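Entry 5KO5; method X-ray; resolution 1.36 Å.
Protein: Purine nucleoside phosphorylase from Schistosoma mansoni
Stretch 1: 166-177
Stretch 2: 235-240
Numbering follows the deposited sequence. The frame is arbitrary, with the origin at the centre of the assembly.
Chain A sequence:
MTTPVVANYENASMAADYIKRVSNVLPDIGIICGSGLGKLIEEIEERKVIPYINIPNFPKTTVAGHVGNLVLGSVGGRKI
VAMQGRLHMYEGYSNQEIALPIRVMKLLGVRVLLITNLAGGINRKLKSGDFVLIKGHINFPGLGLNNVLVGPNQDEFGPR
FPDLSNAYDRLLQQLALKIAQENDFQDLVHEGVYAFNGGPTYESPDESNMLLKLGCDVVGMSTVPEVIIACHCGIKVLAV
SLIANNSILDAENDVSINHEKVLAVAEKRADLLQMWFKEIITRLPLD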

ATOM      1  N   ASN A 166       8.634  20.951   3.630  1.00 19.12           N
ATOM      2  CA  ASN A 166       9.605  21.357   4.639  1.00 22.05           C
ATOM      3  C   ASN A 166       9.563  20.431   5.848  1.00 20.14           C
ATOM      4  O   ASN A 166       9.813  20.853   6.980  1.00 22.46           O
ATOM      5  CB  ASN A 166       9.410  22.817   5.050  1.00 26.30           C
ATOM      6  CG  ASN A 166       9.462  23.766   3.866  1.00 49.42           C
ATOM      7  OD1 ASN A 166       8.580  24.606   3.691  1.00 62.04           O
ATOM      8  ND2 ASN A 166      10.494  23.626   3.042  1.00 51.30           N
ATOM      9  N   ALA A 167       9.259  19.154   5.612  1.00 18.20           N
ATOM     10  CA  ALA A 167       9.200  18.189   6.704  1.00 18.33           C
ATOM     11  C   ALA A 167      10.561  17.994   7.353  1.00 20.10           C
ATOM     12  O   ALA A 167      10.641  17.791   8.569  1.00 20.50           O
ATOM     13  CB  ALA A 167       8.673  16.857   6.181  1.00 18.22           C
ATOM     14  N   TYR A 168      11.635  18.065   6.569  1.00 16.51           N
ATOM     15  CA  TYR A 168      13.005  17.889   7.054  1.00 15.75           C
ATOM     16  C   TYR A 168      13.682  19.256   7.048  1.00 17.93           C
ATOM     17  O   TYR A 168      14.129  19.740   6.005  1.00 19.64           O
ATOM     18  CB  TYR A 168      13.740  16.885   6.173  1.00 14.48           C
ATOM     19  CG  TYR A 168      13.036  15.553   6.125  1.00 14.71           C
ATOM     20  CD1 TYR A 168      13.251  14.606   7.121  1.00 16.65           C
ATOM     21  CD2 TYR A 168      12.123  15.247   5.117  1.00 15.86           C
ATOM     22  CE1 TYR A 168      12.600  13.383   7.116  1.00 15.61           C
ATOM     23  CE2 TYR A 168      11.463  14.019   5.107  1.00 14.71           C
ATOM     24  CZ  TYR A 168      11.703  13.092   6.114  1.00 13.89           C
ATOM     25  OH  TYR A 168      11.065  11.874   6.112  1.00 15.29           O
ATOM     26  N   ASP A 169      13.766  19.875   8.226  1.00 18.38           N
ATOM     27  CA  ASP A 169      14.238  21.251   8.348  1.00 20.57           C
ATOM     28  C   ASP A 169      15.640  21.431   7.762  1.00 21.09           C
ATOM     29  O   ASP A 169      16.573  20.697   8.096  1.00 19.93           O
ATOM     30  CB  ASP A 169      14.226  21.638   9.826  1.00 26.40           C
ATOM     31  CG  ASP A 169      14.519  23.103  10.050  1.00 26.33           C
ATOM     32  OD1 ASP A 169      13.572  23.916   9.997  1.00 32.52           O
ATOM     33  OD2 ASP A 169      15.696  23.445  10.271  1.00 25.10           O
ATOM     34  N   ARG A 170      15.786  22.432   6.888  1.00 24.45           N
ATOM     35  CA  ARG A 170      17.067  22.647   6.222  1.00 25.85           C
ATOM     36  C   ARG A 170      18.131  23.134   7.194  1.00 24.47           C
ATOM     37  O   ARG A 170      19.277  22.670   7.151  1.00 23.51           O
ATOM     38  CB  ARG A 170      16.897  23.636   5.072  1.00 32.85           C
ATOM     39  CG  ARG A 170      16.552  22.991   3.744  1.00 45.27           C
ATOM     40  CD  ARG A 170      15.204  23.460   3.230  1.00 64.06           C
ATOM     41  NE  ARG A 170      15.024  23.126   1.821  1.00 69.89           N
ATOM     42  CZ  ARG A 170      15.031  24.015   0.834  1.00 73.03           C
ATOM     43  NH1 ARG A 170      15.194  25.305   1.101  1.00 75.10           N
ATOM     44  NH2 ARG A 170      14.865  23.617  -0.420  1.00 77.03           N
ATOM     45  N   LEU A 171      17.771  24.057   8.087  1.00 25.50           N
ATOM     46  CA  LEU A 171      18.750  24.588   9.030  1.00 27.22           C
ATOM     47  C   LEU A 171      19.291  23.497   9.942  1.00 24.98           C
ATOM     48  O   LEU A 171      20.474  23.505  10.295  1.00 27.29           O
ATOM     49  CB  LEU A 171      18.133  25.719   9.848  1.00 27.09           C
ATOM     50  CG  LEU A 171      17.872  27.010   9.076  1.00 33.30           C
ATOM     51  CD1 LEU A 171      17.280  28.075   9.990  1.00 39.17           C
ATOM     52  CD2 LEU A 171      19.149  27.505   8.418  1.00 39.84           C
ATOM     53  N   LEU A 172      18.443  22.549  10.338  1.00 22.41           N
ATOM     54  CA  LEU A 172      18.924  21.470  11.192  1.00 20.68           C
ATOM     55  C   LEU A 172      19.885  20.557  10.442  1.00 20.13           C
ATOM     56  O   LEU A 172      20.872  20.079  11.018  1.00 22.43           O
ATOM     57  CB  LEU A 172      17.748  20.673  11.750  1.00 20.71           C
ATOM     58  CG  LEU A 172      16.798  21.374  12.713  1.00 23.49           C
ATOM     59  CD1 LEU A 172      15.726  20.401  13.195  1.00 26.17           C
ATOM     60  CD2 LEU A 172      17.553  21.947  13.881  1.00 32.54           C
ATOM     61  N   GLN A 173      19.597  20.273   9.167  1.00 20.89           N
ATOM     62  CA  GLN A 173      20.544  19.514   8.353  1.00 18.42           C
ATOM     63  C   GLN A 173      21.874  20.250   8.251  1.00 19.21           C
ATOM     64  O   GLN A 173      22.941  19.637   8.362  1.00 21.41           O
ATOM     65  CB  GLN A 173      19.975  19.288   6.952  1.00 19.15           C
ATOM     66  CG  GLN A 173      18.763  18.374   6.883  1.00 20.07           C
ATOM     67  CD  GLN A 173      18.181  18.329   5.485  1.00 22.72           C
ATOM     68  OE1 GLN A 173      18.885  18.042   4.515  1.00 27.55           O
ATOM     69  NE2 GLN A 173      16.895  18.635   5.367  1.00 22.82           N
ATOM     70  N   GLN A 174      21.825  21.572   8.059  1.00 21.82           N
ATOM     71  CA  GLN A 174      23.054  22.350   7.941  1.00 22.45           C
ATOM     72  C   GLN A 174      23.850  22.329   9.240  1.00 27.60           C
ATOM     73  O   GLN A 174      25.080  22.214   9.214  1.00 26.54           O
ATOM     74  CB  GLN A 174      22.713  23.778   7.526  1.00 26.36           C
ATOM     75  CG  GLN A 174      22.111  23.878   6.135  1.00 31.85           C
ATOM     76  CD  GLN A 174      21.594  25.267   5.805  1.00 46.36           C
ATOM     77  OE1 GLN A 174      21.895  26.239   6.498  1.00 49.80           O
ATOM     78  NE2 GLN A 174      20.806  25.365   4.741  1.00 51.99           N
ATOM     79  N   LEU A 175      23.165  22.425  10.386  1.00 23.01           N
ATOM     80  CA  LEU A 175      23.857  22.360  11.671  1.00 25.84           C
ATOM     81  C   LEU A 175      24.501  20.995  11.885  1.00 23.67           C
ATOM     82  O   LEU A 175      25.647  20.907  12.345  1.00 24.08           O
ATOM     83  CB  LEU A 175      22.896  22.702  12.811  1.00 28.30           C
ATOM     84  CG  LEU A 175      23.416  22.557  14.247  1.00 28.52           C
ATOM     85  CD1 LEU A 175      24.649  23.428  14.493  1.00 28.69           C
ATOM     86  CD2 LEU A 175      22.319  22.884  15.244  1.00 32.16           C
ATOM     87  N   ALA A 176      23.778  19.917  11.570  1.00 20.22           N
ATOM     88  CA  ALA A 176      24.346  18.579  11.714  1.00 17.51           C
ATOM     89  C   ALA A 176      25.608  18.424  10.872  1.00 20.53           C
ATOM     90  O   ALA A 176      26.624  17.901  11.352  1.00 22.83           O
ATOM     91  CB  ALA A 176      23.307  17.516  11.348  1.00 19.69           C
ATOM     92  N   LEU A 177      25.565  18.882   9.617  1.00 22.43           N
ATOM     93  CA  LEU A 177      26.746  18.803   8.765  1.00 22.77           C
ATOM     94  C   LEU A 177      27.881  19.650   9.319  1.00 24.07           C
ATOM     95  O   LEU A 177      29.040  19.221   9.313  1.00 24.71           O
ATOM     96  CB  LEU A 177      26.415  19.236   7.335  1.00 23.11           C
ATOM     97  CG  LEU A 177      27.610  19.204   6.373  1.00 27.83           C
ATOM     98  CD1 LEU A 177      28.139  17.776   6.229  1.00 29.13           C
ATOM     99  CD2 LEU A 177      27.273  19.804   5.007  1.00 28.80           C
ATOM    100  N   ILE A 235       6.164  20.436  14.621  1.00 16.11           N
ATOM    101  CA  ILE A 235       7.453  20.099  15.210  1.00 15.65           C
ATOM    102  C   ILE A 235       8.462  19.938  14.080  1.00 15.08           C
ATOM    103  O   ILE A 235       8.217  19.206  13.112  1.00 17.05           O
ATOM    104  CB  ILE A 235       7.339  18.810  16.047  1.00 15.44           C
ATOM    105  CG1 ILE A 235       6.466  19.048  17.282  1.00 15.48           C
ATOM    106  CG2 ILE A 235       8.719  18.294  16.456  1.00 16.56           C
ATOM    107  CD1 ILE A 235       6.210  17.798  18.087  1.00 18.35           C
ATOM    108  N   LYS A 236       9.595  20.628  14.194  1.00 15.80           N
ATOM    109  CA  LYS A 236      10.662  20.507  13.207  1.00 16.96           C
ATOM    110  C   LYS A 236      11.405  19.197  13.429  1.00 17.23           C
ATOM    111  O   LYS A 236      11.501  18.707  14.554  1.00 18.17           O
ATOM    112  CB  LYS A 236      11.633  21.685  13.343  1.00 18.48           C
ATOM    113  CG  LYS A 236      11.005  23.035  13.044  1.00 19.72           C
ATOM    114  CD  LYS A 236      12.058  24.137  13.141  1.00 27.00           C
ATOM    115  CE  LYS A 236      11.455  25.505  12.898  1.00 51.00           C
ATOM    116  NZ  LYS A 236      10.476  25.862  13.959  1.00 65.60           N
ATOM    117  N   VAL A 237      11.946  18.636  12.350  1.00 16.00           N
ATOM    118  CA  VAL A 237      12.535  17.302  12.394  1.00 13.96           C
ATOM    119  C   VAL A 237      13.926  17.311  11.776  1.00 14.33           C
ATOM    120  O   VAL A 237      14.142  17.920  10.724  1.00 18.27           O
ATOM    121  CB  VAL A 237      11.662  16.269  11.650  1.00 14.90           C
ATOM    122  CG1 VAL A 237      12.378  14.920  11.593  1.00 19.37           C
ATOM    123  CG2 VAL A 237      10.317  16.117  12.322  1.00 17.23           C
ATOM    124  N   LEU A 238      14.858  16.615  12.431  1.00 16.55           N
ATOM    125  CA  LEU A 238      16.117  16.181  11.840  1.00 15.13           C
ATOM    126  C   LEU A 238      16.117  14.662  11.910  1.00 15.48           C
ATOM    127  O   LEU A 238      15.921  14.099  12.991  1.00 16.32           O
ATOM    128  CB  LEU A 238      17.312  16.696  12.647  1.00 16.63           C
ATOM    129  CG  LEU A 238      18.652  16.122  12.187  1.00 18.52           C
ATOM    130  CD1 LEU A 238      19.028  16.636  10.797  1.00 20.30           C
ATOM    131  CD2 LEU A 238      19.744  16.451  13.190  1.00 21.76           C
ATOM    132  N   ALA A 239      16.304  14.000  10.769  1.00 15.12           N
ATOM    133  CA  ALA A 239      16.311  12.545  10.713  1.00 13.47           C
ATOM    134  C   ALA A 239      17.595  12.100  10.042  1.00 15.46           C
ATOM    135  O   ALA A 239      17.933  12.600   8.965  1.00 17.26           O
ATOM    136  CB  ALA A 239      15.108  12.028   9.919  1.00 15.02           C
ATOM    137  N   VAL A 240      18.308  11.164  10.674  1.00 16.66           N
ATOM    138  CA  VAL A 240      19.604  10.703  10.189  1.00 16.66           C
ATOM    139  C   VAL A 240      19.575   9.186  10.095  1.00 16.11           C
ATOM    140  O   VAL A 240      19.243   8.511  11.075  1.00 17.15           O
ATOM    141  CB  VAL A 240      20.740  11.160  11.124  1.00 15.92           C
ATOM    142  CG1 VAL A 240      22.082  10.613  10.638  1.00 21.15           C
ATOM    143  CG2 VAL A 240      20.755  12.678  11.212  1.00 18.59           C
TER
HETATM  144  O   HOH W   1      11.276  20.129   9.970  1.00 20.06           O
HETATM  145  O   HOH W   2       8.415  18.648  10.408  1.00 21.23           O
HETATM  146  O   HOH W   3      16.287  18.215   9.060  1.00 19.24           O

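A single direct hydrogen bond joins the two stretches: the backbone amide Asp169 N donates to Val237 O over 3.2 Å, with an N-H...O angle of 146°. It forms where the chain backbones draw nearest, the CA atoms of Tyr168 and Val237 lying 5.4 Å apart, just before the helix that begins at Arg170.

Ordered water extends this polar link. Water 1 accepts from Val237 N (2.9 Å) and is placed to donate to Ala167 O (2.8 Å), so it can link the Val237 amide to the loop. Water 2 lies between Ala167 O (3.0 Å) and Ile235 O (2.8 Å), and water 3 between Asp169 O and Val237 O (2.7 Å to each). Two carbonyls cannot bond each other directly; each of these waters is placed to donate to either, though it has more acceptors in reach than protons, so both bonds need not form at once.

Within the first stretch, Asp169 caps the helix: its OD2 accepts from Leu172 N at 2.9 Å. The same side chain also faces the strand, where Asp169 OD1 packs 3.5 Å from Lys236 CD. This is a contact with the aliphatic part of the lysine, whose end leads away, leaving Lys236 NZ 5.4 Å from Asp169 OD1. Gln173 NE2 makes a weak bond to Tyr168 O (3.0 Å, 121°).

Apolar side chains also pack across the contact. Leu238 is the most extensively covered residue, lying against successive turns of the helix: Leu172 CD1 approaches Leu238 CB at 4.1 Å, and Ala176 CB approaches Leu238 CD2 at the same distance. From the loop, the Tyr168 ring presents its edge to Ala239 CB, 4.0 Å from Tyr168 CE1. Separately, Leu172 CD1 makes a van der Waals contact with the strand backbone, 3.8 Å from Val237 O. Together the stretches bury 424 Å², with helix and strand axes inclined at 42°.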